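Local structure of protein CyaY (Psychromonas ingrahamii, 4HS5) at residues E5-A10 with I49-P54; L39-H44 with K95-T100; E22-D27 with E99-T104. The protein probably takes part in iron-sulfur cluster assembly, perhaps as a regulator, and belongs to the iron-binding frataxin family. All coordinates share one frame; numbering follows the deposited sequence. Where two conformers were deposited one is given.

From the N terminus, helix 3-24 supplies residues 5-10 to interaction 1 and its end and following turn to interaction 3. Strand 36-41 and its turn enter interaction 2, and strand 46-52 returns to the start of the helix, closing interaction 1 over 38 residues. Residues 95-104 close the two longer loops. Interaction 1 crosses both others along the chain, on the opposite side of the molecule's centre; interactions 2 and 3 end on the same stretch and share Glu99 and Thr100. They join, in order, helix 3-24 to strand 46-52, the end of helix 85-97 to strand 36-41 and its turn, and the segment after helix 85-97 to the end of helix 3-24 and its turn.

Interaction 1 of 3, residues E5-A10 with I49-P54; sequences EFIQLA and INRQQP
Helix 5-10 and strand 49-52 run nearly antiparallel, at 165°, with their axes 10.2 Å apart at closest approach. This is helix-on-sheet packing of the frataxin fold, an alpha/beta sandwich in which helix 3-24 lies against one face of the antiparallel sheet. No hydrogen bond joins the segments; Phe6 against Gln53, and Ala10 against Arg51, carry the contact. Phe6, with CG anti to its backbone N (chi1 167°), reaches the strand's end, where CE2 approaches CA of Gln53 at 3.4 Å and CZ lies 4.1 Å from CB of Arg51. A large flat ring suits this place because it spans the gap between helix and chain. Ile7 flanks both, its CD1 4.2 Å from CG of Gln53 and its CG2 beside NH2 of Arg51. Arg51 bends at chi2 and chi3, folding its long chain against the helix. Its charge is answered by a salt bridge from NH2 to Asp11, one turn on from Ile7, and by a cation-pi contact with Tyr14. Alanine suits this place because its short side chain lets the guanidinium lie close to the helix: CB of Ala10 sits over the centre of one guanidinium face, 3.5 Å from CZ of Arg51.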
ATOM      1  N   GLU A   5      14.866  -7.119   8.492  1.00 12.85           N
ATOM      2  CA  GLU A   5      13.777  -7.956   7.988  1.00 11.67           C
ATOM      3  C   GLU A   5      12.543  -7.129   7.620  1.00 13.97           C
ATOM      4  O   GLU A   5      11.886  -7.393   6.614  1.00 10.74           O
ATOM      5  CB  GLU A   5      13.419  -9.017   9.027  1.00 12.10           C
ATOM      6  CG  GLU A   5      14.551 -10.025   9.237  1.00 19.62           C
ATOM      7  CD  GLU A   5      14.448 -10.787  10.545  1.00 25.01           C
ATOM      8  OE1 GLU A   5      13.543 -10.490  11.346  1.00 20.56           O
ATOM      9  OE2 GLU A   5      15.284 -11.685  10.771  1.00 27.05           O
ATOM     10  N   PHE A   6      12.222  -6.141   8.437  1.00 10.83           N
ATOM     11  CA  PHE A   6      11.087  -5.290   8.140  1.00 10.42           C
ATOM     12  C   PHE A   6      11.340  -4.590   6.814  1.00 11.27           C
ATOM     13  O   PHE A   6      10.433  -4.456   5.987  1.00  9.55           O
ATOM     14  CB  PHE A   6      10.861  -4.283   9.254  1.00  8.39           C
ATOM     15  CG  PHE A   6       9.915  -3.178   8.875  1.00  9.59           C
ATOM     16  CD1 PHE A   6       8.556  -3.423   8.735  1.00  9.27           C
ATOM     17  CD2 PHE A   6      10.383  -1.890   8.664  1.00 14.25           C
ATOM     18  CE1 PHE A   6       7.680  -2.404   8.385  1.00  9.89           C
ATOM     19  CE2 PHE A   6       9.513  -0.872   8.317  1.00 16.60           C
ATOM     20  CZ  PHE A   6       8.157  -1.131   8.174  1.00 12.76           C
ATOM     21  N   ILE A   7      12.579  -4.165   6.597  1.00 11.64           N
ATOM     22  CA  ILE A   7      12.942  -3.476   5.366  1.00 16.31           C
ATOM     23  C   ILE A   7      12.787  -4.390   4.157  1.00 13.71           C
ATOM     24  O   ILE A   7      12.263  -3.965   3.117  1.00 12.85           O
ATOM     25  CB  ILE A   7      14.382  -2.916   5.436  1.00 19.60           C
ATOM     26  CG1 ILE A   7      14.464  -1.794   6.475  1.00 22.07           C
ATOM     27  CG2 ILE A   7      14.849  -2.451   4.071  1.00 19.50           C
ATOM     28  CD1 ILE A   7      13.262  -0.872   6.494  1.00 29.64           C
ATOM     29  N   GLN A   8      13.212  -5.642   4.292  1.00 12.51           N
ATOM     30  CA  GLN A   8      13.044  -6.624   3.223  1.00 14.04           C
ATOM     31  C   GLN A   8      11.573  -6.812   2.860  1.00 10.50           C
ATOM     32  O   GLN A   8      11.221  -6.776   1.682  1.00 10.47           O
ATOM     33  CB  GLN A   8      13.667  -7.972   3.597  1.00 13.24           C
ATOM     34  CG  GLN A   8      15.186  -7.983   3.599  1.00 16.31           C
ATOM     35  CD  GLN A   8      15.741  -9.303   4.071  1.00 23.54           C
ATOM     36  OE1 GLN A   8      15.164  -9.952   4.947  1.00 17.52           O
ATOM     37  NE2 GLN A   8      16.869  -9.712   3.498  1.00 21.10           N
ATOM     38  N   LEU A   9      10.727  -7.007   3.870  1.00  8.73           N
ATOM     39  CA  LEU A   9       9.302  -7.210   3.640  1.00  6.31           C
ATOM     40  C   LEU A   9       8.623  -5.961   3.086  1.00  8.07           C
ATOM     41  O   LEU A   9       7.788  -6.056   2.185  1.00  7.50           O
ATOM     42  CB  LEU A   9       8.625  -7.654   4.936  1.00  9.13           C
ATOM     43  CG  LEU A   9       9.033  -9.064   5.341  1.00 10.49           C
ATOM     44  CD1 LEU A   9       8.621  -9.319   6.774  1.00 11.54           C
ATOM     45  CD2 LEU A   9       8.381 -10.084   4.416  1.00 11.91           C
ATOM     46  N   ALA A  10       8.980  -4.792   3.598  1.00  7.53           N
ATOM     47  CA  ALA A  10       8.372  -3.567   3.112  1.00  8.10           C
ATOM     48  C   ALA A  10       8.815  -3.269   1.677  1.00  6.93           C
ATOM     49  O   ALA A  10       8.014  -2.779   0.874  1.00  7.74           O
ATOM     50  CB  ALA A  10       8.682  -2.401   4.044  1.00  9.20           C
ATOM     51  N   ILE A  49       1.424   5.946   1.085  1.00  6.12           N
ATOM     52  CA  ILE A  49       1.899   4.775   1.810  1.00  5.21           C
ATOM     53  C   ILE A  49       3.215   5.146   2.484  1.00  6.98           C
ATOM     54  O   ILE A  49       4.046   5.845   1.911  1.00  7.16           O
ATOM     55  CB  ILE A  49       2.066   3.579   0.862  1.00  5.87           C
ATOM     56  CG1 ILE A  49       0.707   3.188   0.307  1.00  9.04           C
ATOM     57  CG2 ILE A  49       2.701   2.391   1.577  1.00  7.35           C
ATOM     58  CD1 ILE A  49       0.781   2.406  -0.964  1.00 10.62           C
ATOM     59  N   ASN A  50       3.380   4.718   3.725  1.00  7.51           N
ATOM     60  CA  ASN A  50       4.567   5.060   4.483  1.00 10.14           C
ATOM     61  C   ASN A  50       5.073   3.838   5.227  1.00 10.68           C
ATOM     62  O   ASN A  50       4.323   2.897   5.473  1.00 12.36           O
ATOM     63  CB  ASN A  50       4.239   6.188   5.454  1.00  9.29           C
ATOM     64  CG  ASN A  50       5.459   6.963   5.879  1.00 11.95           C
ATOM     65  OD1 ASN A  50       6.589   6.481   5.773  1.00 15.64           O
ATOM     66  ND2 ASN A  50       5.238   8.171   6.389  1.00 13.97           N
ATOM     67  N   ARG A  51       6.359   3.833   5.541  1.00 10.29           N
ATOM     68  CA  ARG A  51       6.928   2.775   6.370  1.00 14.08           C
ATOM     69  C   ARG A  51       7.312   3.387   7.686  1.00 17.80           C
ATOM     70  O   ARG A  51       7.842   4.502   7.738  1.00 22.31           O
ATOM     71  CB  ARG A  51       8.157   2.156   5.709  1.00 19.77           C
ATOM     72  CG  ARG A  51       7.852   1.303   4.512  1.00 23.47           C
ATOM     73  CD  ARG A  51       8.841   1.575   3.389  1.00 21.36           C
ATOM     74  NE  ARG A  51      10.128   0.924   3.568  1.00 27.66           N
ATOM     75  CZ  ARG A  51      10.677   0.115   2.670  1.00 23.96           C
ATOM     76  NH1 ARG A  51      10.039  -0.147   1.535  1.00 16.88           N
ATOM     77  NH2 ARG A  51      11.859  -0.440   2.909  1.00 25.15           N
ATOM     78  N   GLN A  52       7.016   2.685   8.767  1.00 15.87           N
ATOM     79  CA  GLN A  52       7.450   3.156  10.062  1.00 17.26           C
ATOM     80  C   GLN A  52       8.335   2.097  10.689  1.00 21.41           C
ATOM     81  O   GLN A  52       7.851   1.198  11.379  1.00 21.78           O
ATOM     82  CB  GLN A  52       6.256   3.509  10.940  1.00 18.02           C
ATOM     83  CG  GLN A  52       5.337   4.583  10.337  1.00 27.50           C
ATOM     84  CD  GLN A  52       6.022   5.929  10.076  1.00 27.34           C
ATOM     85  OE1 GLN A  52       7.229   6.095  10.266  1.00 34.71           O
ATOM     86  NE2 GLN A  52       5.232   6.903   9.646  1.00 23.25           N
ATOM     87  N   GLN A  53       9.632   2.212  10.409  1.00 26.75           N
ATOM     88  CA  GLN A  53      10.621   1.210  10.798  1.00 27.12           C
ATOM     89  C   GLN A  53      10.653   0.859  12.287  1.00 26.96           C
ATOM     90  O   GLN A  53      10.673  -0.317  12.628  1.00 30.57           O
ATOM     91  CB  GLN A  53      12.024   1.595  10.314  1.00 28.57           C
ATOM     92  CG  GLN A  53      13.052   0.485  10.493  1.00 26.26           C
ATOM     93  CD  GLN A  53      14.395   1.003  10.971  1.00 39.04           C
ATOM     94  OE1 GLN A  53      15.429   0.756  10.350  1.00 40.70           O
ATOM     95  NE2 GLN A  53      14.387   1.712  12.092  1.00 39.65           N
ATOM     96  N   PRO A  54      10.654   1.864  13.179  1.00 31.79           N
ATOM     97  CA  PRO A  54      10.705   1.461  14.591  1.00 33.07           C
ATOM     98  C   PRO A  54       9.463   0.696  15.066  1.00 32.67           C
ATOM     99  O   PRO A  54       9.526   0.009  16.085  1.00 34.52           O
ATOM    100  CB  PRO A  54      10.841   2.796  15.337  1.00 38.67           C
ATOM    101  CG  PRO A  54      10.389   3.842  14.376  1.00 37.51           C
ATOM    102  CD  PRO A  54      10.741   3.327  13.014  1.00 27.63           C
TER

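Interaction 2 of 3, residues L39-H44 with K95-T100; sequences LEFENH and KQSKET
This is a small, partly buried contact between the end of a sheet strand and the C-terminal end of a helix: strand 36-41 and the turn after it meet the last turn of helix 85-97 in the frataxin alpha/beta sandwich. One aromatic face and one side-chain-to-backbone hydrogen bond hold it together. Phe41 has CG anti to its carbonyl carbon, beside the backbone N, and presents a face to Ser97. CB of Ser97 stands over that face, 4.2 Å from the centroid of the Phe41 ring and 26° off its normal, a CH-pi contact. OG of Ser97 lies over the same face but toward the rim, 3.7 Å from CD1 of Phe41. Serine suits the site because its short side chain lets the ring come close to the helix, while its hydroxyl, set between backbone N and carbonyl carbon (chi1 70°), is hydrogen-bonded to the carbonyl O of Ile93 one turn back. Gln96 approaches the ring at its edge, with the amide plane almost perpendicular to the ring.

Phe41 also begins a type I beta turn that ends at His44, closed by a bond from His44 N to Phe41 O of 2.9 Å. The turn brings Asn43 to the helix end, where ND2 donates to the carbonyl O of Gln96 at 2.9 Å. The bond is bent, with 141° at the hydrogen, but it lies in the carbonyl plane and close to the plane of the asparagine amide. Asparagine can serve both sides here: its OD1 is hydrogen-bonded to OG1 of Thr45. Beyond these partners, Phe41 packs on Val28 and Leu47 of the flanking strands 28-33 and 46-52, and on Ile93 of helix 85-97, so its ring is wedged between sheet and helix.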
ATOM      1  N   LEU A  39       0.696   7.278  -4.510  1.00  7.27           N
ATOM      2  CA  LEU A  39      -0.020   6.874  -5.710  1.00  6.26           C
ATOM      3  C   LEU A  39      -0.929   8.024  -6.109  1.00  8.67           C
ATOM      4  O   LEU A  39      -1.658   8.551  -5.270  1.00  9.49           O
ATOM      5  CB  LEU A  39      -0.858   5.632  -5.422  1.00  7.30           C
ATOM      6  CG  LEU A  39      -0.130   4.441  -4.798  1.00  6.65           C
ATOM      7  CD1 LEU A  39      -1.052   3.253  -4.679  1.00 10.10           C
ATOM      8  CD2 LEU A  39       1.093   4.091  -5.625  1.00  9.78           C
ATOM      9  N   GLU A  40      -0.887   8.425  -7.372  1.00 11.64           N
ATOM     10  CA  GLU A  40      -1.805   9.458  -7.842  1.00 11.27           C
ATOM     11  C   GLU A  40      -2.658   8.972  -9.004  1.00 11.74           C
ATOM     12  O   GLU A  40      -2.184   8.281  -9.906  1.00 12.40           O
ATOM     13  CB  GLU A  40      -1.075  10.750  -8.218  1.00 16.94           C
ATOM     14  CG  GLU A  40      -2.027  11.844  -8.717  1.00 20.52           C
ATOM     15  CD  GLU A  40      -1.412  13.230  -8.704  1.00 34.70           C
ATOM     16  OE1 GLU A  40      -0.263  13.376  -8.231  1.00 32.12           O
ATOM     17  OE2 GLU A  40      -2.093  14.179  -9.158  1.00 34.18           O
ATOM     18  N   PHE A  41      -3.925   9.354  -8.963  1.00 12.65           N
ATOM     19  CA  PHE A  41      -4.870   8.991  -9.996  1.00 15.11           C
ATOM     20  C   PHE A  41      -5.106  10.201 -10.910  1.00 12.10           C
ATOM     21  O   PHE A  41      -4.712  11.323 -10.585  1.00 15.05           O
ATOM     22  CB  PHE A  41      -6.150   8.490  -9.332  1.00 15.92           C
ATOM     23  CG  PHE A  41      -5.899   7.447  -8.267  1.00 17.77           C
ATOM     24  CD1 PHE A  41      -5.445   6.184  -8.613  1.00 18.11           C
ATOM     25  CD2 PHE A  41      -6.096   7.740  -6.924  1.00 14.26           C
ATOM     26  CE1 PHE A  41      -5.198   5.221  -7.642  1.00 17.70           C
ATOM     27  CE2 PHE A  41      -5.857   6.781  -5.944  1.00 15.82           C
ATOM     28  CZ  PHE A  41      -5.401   5.524  -6.302  1.00 19.46           C
ATOM     29  N   GLU A  42      -5.711   9.990 -12.069  1.00 20.72           N
ATOM     30  CA  GLU A  42      -5.839  11.133 -12.963  1.00 21.20           C
ATOM     31  C   GLU A  42      -6.892  12.141 -12.503  1.00 21.73           C
ATOM     32  O   GLU A  42      -6.898  13.278 -12.971  1.00 25.03           O
ATOM     33  CB  GLU A  42      -6.004  10.731 -14.426  1.00 31.27           C
ATOM     34  CG  GLU A  42      -6.898   9.554 -14.680  1.00 27.57           C
ATOM     35  CD  GLU A  42      -6.988   9.264 -16.160  1.00 39.45           C
ATOM     36  OE1 GLU A  42      -6.298   9.966 -16.934  1.00 41.55           O
ATOM     37  OE2 GLU A  42      -7.741   8.347 -16.545  1.00 40.02           O
ATOM     38  N   ASN A  43      -7.747  11.749 -11.560  1.00 20.53           N
ATOM     39  CA  ASN A  43      -8.618  12.731 -10.914  1.00 18.31           C
ATOM     40  C   ASN A  43      -7.887  13.581  -9.868  1.00 14.28           C
ATOM     41  O   ASN A  43      -8.506  14.385  -9.171  1.00 18.02           O
ATOM     42  CB  ASN A  43      -9.901  12.097 -10.349  1.00 18.26           C
ATOM     43  CG  ASN A  43      -9.652  11.171  -9.161  1.00 22.02           C
ATOM     44  OD1 ASN A  43      -8.524  10.996  -8.695  1.00 18.55           O
ATOM     45  ND2 ASN A  43     -10.731  10.587  -8.652  1.00 20.09           N
ATOM     46  N   HIS A  44      -6.570  13.368  -9.772  1.00 14.55           N
ATOM     47  CA  HIS A  44      -5.657  14.147  -8.928  1.00 17.53           C
ATOM     48  C   HIS A  44      -5.774  13.834  -7.431  1.00 11.65           C
ATOM     49  O   HIS A  44      -5.137  14.497  -6.607  1.00 16.55           O
ATOM     50  CB  HIS A  44      -5.780  15.656  -9.189  1.00 16.87           C
ATOM     51  CG  HIS A  44      -5.302  16.083 -10.546  1.00 20.90           C
ATOM     52  ND1 HIS A  44      -5.508  17.355 -11.037  1.00 29.76           N
ATOM     53  CD2 HIS A  44      -4.630  15.413 -11.511  1.00 24.64           C
ATOM     54  CE1 HIS A  44      -4.988  17.448 -12.248  1.00 25.76           C
ATOM     55  NE2 HIS A  44      -4.447  16.284 -12.558  1.00 24.94           N
ATOM     56  N   LYS A  95     -12.525   2.785  -5.114  1.00 16.24           N
ATOM     57  CA  LYS A  95     -13.484   3.653  -4.438  1.00 19.37           C
ATOM     58  C   LYS A  95     -13.167   5.128  -4.646  1.00 18.70           C
ATOM     59  O   LYS A  95     -14.074   5.963  -4.637  1.00 26.80           O
ATOM     60  CB  LYS A  95     -13.568   3.282  -2.954  1.00 22.91           C
ATOM     61  CG  LYS A  95     -13.902   4.392  -1.978  1.00 32.71           C
ATOM     62  CD  LYS A  95     -13.710   3.876  -0.546  1.00 32.97           C
ATOM     63  CE  LYS A  95     -12.291   3.329  -0.328  1.00 37.54           C
ATOM     64  NZ  LYS A  95     -11.340   4.342   0.226  1.00 30.33           N
ATOM     65  N   GLN A  96     -11.896   5.451  -4.879  1.00 23.78           N
ATOM     66  CA  GLN A  96     -11.492   6.835  -5.134  1.00 23.74           C
ATOM     67  C   GLN A  96     -11.462   7.187  -6.609  1.00 22.80           C
ATOM     68  O   GLN A  96     -11.565   8.364  -6.966  1.00 24.54           O
ATOM     69  CB  GLN A  96     -10.100   7.111  -4.567  1.00 24.77           C
ATOM     70  CG  GLN A  96     -10.054   7.179  -3.068  1.00 24.16           C
ATOM     71  CD  GLN A  96      -8.740   7.727  -2.555  1.00 21.27           C
ATOM     72  OE1 GLN A  96      -7.938   8.293  -3.309  1.00 25.52           O
ATOM     73  NE2 GLN A  96      -8.521   7.576  -1.256  1.00 16.70           N
ATOM     74  N   SER A  97     -11.309   6.181  -7.464  1.00 17.73           N
ATOM     75  CA  SER A  97     -10.989   6.437  -8.865  1.00 19.94           C
ATOM     76  C   SER A  97     -11.643   5.493  -9.887  1.00 23.48           C
ATOM     77  O   SER A  97     -11.491   5.678 -11.096  1.00 23.64           O
ATOM     78  CB  SER A  97      -9.481   6.401  -9.038  1.00 26.26           C
ATOM     79  OG  SER A  97      -9.014   5.071  -8.883  1.00 27.94           O
ATOM     80  N   LYS A  98     -12.347   4.476  -9.401  1.00 19.31           N
ATOM     81  CA  LYS A  98     -13.076   3.529 -10.265  1.00 16.74           C
ATOM     82  C   LYS A  98     -12.245   2.700 -11.256  1.00 24.92           C
ATOM     83  O   LYS A  98     -12.787   2.149 -12.212  1.00 25.69           O
ATOM     84  CB  LYS A  98     -14.251   4.215 -10.978  1.00 29.98           C
ATOM     85  CG  LYS A  98     -15.233   4.881 -10.030  1.00 24.44           C
ATOM     86  CD  LYS A  98     -15.724   3.917  -8.958  1.00 30.34           C
ATOM     87  CE  LYS A  98     -16.274   4.680  -7.758  1.00 40.88           C
ATOM     88  NZ  LYS A  98     -16.637   3.769  -6.643  1.00 29.71           N
ATOM     89  N   GLU A  99     -10.943   2.564 -11.024  1.00 24.43           N
ATOM     90  CA  GLU A  99     -10.185   1.625 -11.841  1.00 26.81           C
ATOM     91  C   GLU A  99      -9.820   0.428 -10.980  1.00 18.57           C
ATOM     92  O   GLU A  99      -9.890   0.484  -9.745  1.00 18.38           O
ATOM     93  CB  GLU A  99      -8.934   2.262 -12.435  1.00 36.61           C
ATOM     94  CG  GLU A  99      -8.617   1.918 -13.877  1.00 35.46           C
ATOM     95  CD  GLU A  99      -7.473   2.773 -14.412  1.00 24.83           C
ATOM     96  OE1 GLU A  99      -6.811   3.453 -13.600  1.00 37.85           O
ATOM     97  OE2 GLU A  99      -7.231   2.757 -15.631  1.00 26.79           O
ATOM     98  N   THR A 100      -9.466  -0.653 -11.655  1.00 20.08           N
ATOM     99  CA  THR A 100      -9.237  -1.926 -11.001  1.00 14.54           C
ATOM    100  C   THR A 100      -7.759  -2.303 -11.078  1.00 16.10           C
ATOM    101  O   THR A 100      -7.152  -2.323 -12.152  1.00 16.63           O
ATOM    102  CB  THR A 100     -10.152  -3.023 -11.582  1.00 17.86           C
ATOM    103  OG1 THR A 100     -11.524  -2.667 -11.358  1.00 18.79           O
ATOM    104  CG2 THR A 100      -9.881  -4.365 -10.932  1.00 20.50           C
TER

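Interaction 3 of 3, residues E22-D27 with E99-T104; sequences EESGAD and ETVDFT
Glu99 has an unusual first torsion, chi1 -138°, but is extended beyond CG, and this reach carries its carboxylate across to the turn that follows helix 3-24. Ser24 does the reverse: chi1 of 75° keeps OG between its own backbone N and carbonyl carbon, close to the main chain. There OG of Ser24 accepts from the backbone N of Ala26 at 2.9 Å in a nearly straight bond, forming an ST turn, and it also bonds to the carbonyl O of Ile21. Gly25, between Ser24 and Ala26, has a positive phi of 81°, a conformation glycine adopts easily, and it turns the chain out of the helix.

The carboxylate of Glu99 then grips the backbone N of Asp27 with both oxygens. OE1 accepts at 3.0 Å, met from above the carboxylate plane, whereas the straighter bond from Asp27 N to OE2 is weak at 3.3 Å. OE2 of Glu99 also lies 3.4 Å from OD1 of Asp27, a meeting of like charges that would probably raise the proton affinity of one of them. An alanine in place of Glu99 would remove both acceptors and would probably loosen the hold of the C-terminal segment on this turn. Beside the polar grip, the methyl of Ala26 packs 3.6 Å from CG2 of Val101, and OG of Ser24 lies 3.5 Å from the same methyl. CG1 of Val101 lies over one face of the Phe103 ring, toward its rim, and that ring packs against both helices. The arrangement is that of a C-terminal extension laid along the helical layer of a frataxin fold, here joined to the end of helix 3-24.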
ATOM      1  N   GLU A  22       1.811  -1.793 -12.915  1.00 15.48           N
ATOM      2  CA  GLU A  22       2.317  -1.892 -14.285  1.00 14.99           C
ATOM      3  C   GLU A  22       1.603  -3.008 -15.022  1.00 15.51           C
ATOM      4  O   GLU A  22       1.307  -2.907 -16.212  1.00 19.50           O
ATOM      5  CB  GLU A  22       3.828  -2.176 -14.273  1.00 11.49           C
ATOM      6  CG  GLU A  22       4.695  -1.042 -13.745  1.00 16.60           C
ATOM      7  CD  GLU A  22       4.684   0.201 -14.620  1.00 13.61           C
ATOM      8  OE1 GLU A  22       4.241   0.123 -15.787  1.00 22.16           O
ATOM      9  OE2 GLU A  22       5.129   1.264 -14.150  1.00 21.30           O
ATOM     10  N   GLU A  23       1.312  -4.063 -14.284  1.00 13.64           N
ATOM     11  CA  GLU A  23       0.721  -5.280 -14.794  1.00 13.94           C
ATOM     12  C   GLU A  23      -0.765  -5.090 -15.127  1.00 17.42           C
ATOM     13  O   GLU A  23      -1.266  -5.620 -16.124  1.00 22.31           O
ATOM     14  CB  GLU A  23       0.891  -6.323 -13.713  1.00 20.04           C
ATOM     15  CG  GLU A  23       0.584  -7.726 -14.077  1.00 23.58           C
ATOM     16  CD  GLU A  23       0.346  -8.524 -12.835  1.00 24.59           C
ATOM     17  OE1 GLU A  23      -0.832  -8.721 -12.486  1.00 25.02           O
ATOM     18  OE2 GLU A  23       1.332  -8.899 -12.172  1.00 14.22           O
ATOM     19  N   SER A  24      -1.457  -4.329 -14.286  1.00 17.59           N
ATOM     20  CA  SER A  24      -2.886  -4.064 -14.440  1.00 13.60           C
ATOM     21  C   SER A  24      -3.135  -3.170 -15.646  1.00 14.76           C
ATOM     22  O   SER A  24      -4.235  -3.167 -16.211  1.00 16.91           O
ATOM     23  CB  SER A  24      -3.402  -3.333 -13.212  1.00 13.39           C
ATOM     24  OG  SER A  24      -2.971  -1.986 -13.240  1.00 10.95           O
ATOM     25  N   GLY A  25      -2.121  -2.400 -16.022  1.00  9.85           N
ATOM     26  CA  GLY A  25      -2.250  -1.391 -17.064  1.00 17.78           C
ATOM     27  C   GLY A  25      -2.877  -0.087 -16.591  1.00 25.20           C
ATOM     28  O   GLY A  25      -2.995   0.877 -17.351  1.00 15.64           O
ATOM     29  N   ALA A  26      -3.263  -0.043 -15.323  1.00 15.29           N
ATOM     30  CA  ALA A  26      -4.037   1.091 -14.811  1.00 14.63           C
ATOM     31  C   ALA A  26      -3.316   2.437 -14.828  1.00 15.37           C
ATOM     32  O   ALA A  26      -2.084   2.515 -14.766  1.00 15.62           O
ATOM     33  CB  ALA A  26      -4.551   0.787 -13.413  1.00 16.30           C
ATOM     34  N   ASP A  27      -4.107   3.506 -14.906  1.00 11.74           N
ATOM     35  CA  ASP A  27      -3.558   4.851 -14.902  1.00 11.46           C
ATOM     36  C   ASP A  27      -3.360   5.304 -13.475  1.00 16.86           C
ATOM     37  O   ASP A  27      -4.128   6.101 -12.934  1.00 17.84           O
ATOM     38  CB  ASP A  27      -4.484   5.804 -15.647  1.00 16.76           C
ATOM     39  CG  ASP A  27      -4.667   5.411 -17.095  1.00 18.85           C
ATOM     40  OD1 ASP A  27      -5.824   5.189 -17.491  1.00 15.90           O
ATOM     41  OD2 ASP A  27      -3.658   5.306 -17.818  1.00 20.70           O
ATOM     42  N   GLU A  99     -10.943   2.564 -11.024  1.00 24.43           N
ATOM     43  CA  GLU A  99     -10.185   1.625 -11.841  1.00 26.81           C
ATOM     44  C   GLU A  99      -9.820   0.428 -10.980  1.00 18.57           C
ATOM     45  O   GLU A  99      -9.890   0.484  -9.745  1.00 18.38           O
ATOM     46  CB  GLU A  99      -8.934   2.262 -12.435  1.00 36.61           C
ATOM     47  CG  GLU A  99      -8.617   1.918 -13.877  1.00 35.46           C
ATOM     48  CD  GLU A  99      -7.473   2.773 -14.412  1.00 24.83           C
ATOM     49  OE1 GLU A  99      -6.811   3.453 -13.600  1.00 37.85           O
ATOM     50  OE2 GLU A  99      -7.231   2.757 -15.631  1.00 26.79           O
ATOM     51  N   THR A 100      -9.466  -0.653 -11.655  1.00 20.08           N
ATOM     52  CA  THR A 100      -9.237  -1.926 -11.001  1.00 14.54           C
ATOM     53  C   THR A 100      -7.759  -2.303 -11.078  1.00 16.10           C
ATOM     54  O   THR A 100      -7.152  -2.323 -12.152  1.00 16.63           O
ATOM     55  CB  THR A 100     -10.152  -3.023 -11.582  1.00 17.86           C
ATOM     56  OG1 THR A 100     -11.524  -2.667 -11.358  1.00 18.79           O
ATOM     57  CG2 THR A 100      -9.881  -4.365 -10.932  1.00 20.50           C
ATOM     58  N   VAL A 101      -7.172  -2.526  -9.909  1.00 11.92           N
ATOM     59  CA  VAL A 101      -5.839  -3.112  -9.800  1.00 11.45           C
ATOM     60  C   VAL A 101      -5.978  -4.199  -8.755  1.00  9.88           C
ATOM     61  O   VAL A 101      -6.272  -3.912  -7.593  1.00 11.58           O
ATOM     62  CB  VAL A 101      -4.758  -2.101  -9.341  1.00 11.62           C
ATOM     63  CG1 VAL A 101      -3.409  -2.797  -9.219  1.00 12.07           C
ATOM     64  CG2 VAL A 101      -4.637  -0.931 -10.306  1.00  9.03           C
ATOM     65  N   ASP A 102      -5.809  -5.446  -9.179  1.00 10.78           N
ATOM     66  CA  ASP A 102      -5.793  -6.565  -8.244  1.00 15.19           C
ATOM     67  C   ASP A 102      -4.349  -6.776  -7.806  1.00 13.70           C
ATOM     68  O   ASP A 102      -3.489  -7.063  -8.630  1.00 14.49           O
ATOM     69  CB  ASP A 102      -6.339  -7.820  -8.932  1.00 13.81           C
ATOM     70  CG  ASP A 102      -6.587  -8.964  -7.970  1.00 16.00           C
ATOM     71  OD1 ASP A 102      -7.269  -9.925  -8.379  1.00 17.84           O
ATOM     72  OD2 ASP A 102      -6.115  -8.910  -6.814  1.00 14.34           O
ATOM     73  N   PHE A 103      -4.081  -6.620  -6.511  1.00 11.03           N
ATOM     74  CA  PHE A 103      -2.724  -6.766  -5.994  1.00 15.14           C
ATOM     75  C   PHE A 103      -2.469  -8.156  -5.457  1.00 15.04           C
ATOM     76  O   PHE A 103      -1.329  -8.515  -5.166  1.00 18.95           O
ATOM     77  CB  PHE A 103      -2.480  -5.770  -4.863  1.00 15.87           C
ATOM     78  CG  PHE A 103      -2.440  -4.342  -5.312  1.00 13.42           C
ATOM     79  CD1 PHE A 103      -3.555  -3.533  -5.194  1.00 13.71           C
ATOM     80  CD2 PHE A 103      -1.277  -3.809  -5.844  1.00  9.82           C
ATOM     81  CE1 PHE A 103      -3.523  -2.218  -5.612  1.00 11.26           C
ATOM     82  CE2 PHE A 103      -1.229  -2.489  -6.267  1.00  9.70           C
ATOM     83  CZ  PHE A 103      -2.354  -1.685  -6.148  1.00 11.93           C
ATOM     84  N   THR A 104      -3.535  -8.942  -5.335  0.81 12.72           N
ATOM     85  CA  THR A 104      -3.448 -10.235  -4.662  0.81 14.77           C
ATOM     86  C   THR A 104      -3.255 -11.402  -5.627  0.81 16.72           C
ATOM     87  O   THR A 104      -2.323 -12.187  -5.478  0.81 25.41           O
ATOM     88  CB  THR A 104      -4.682 -10.469  -3.773  0.81 12.26           C
ATOM     89  OG1 THR A 104      -4.753  -9.430  -2.784  0.81 16.58           O
ATOM     90  CG2 THR A 104      -4.585 -11.815  -3.077  0.81 12.80           C
TER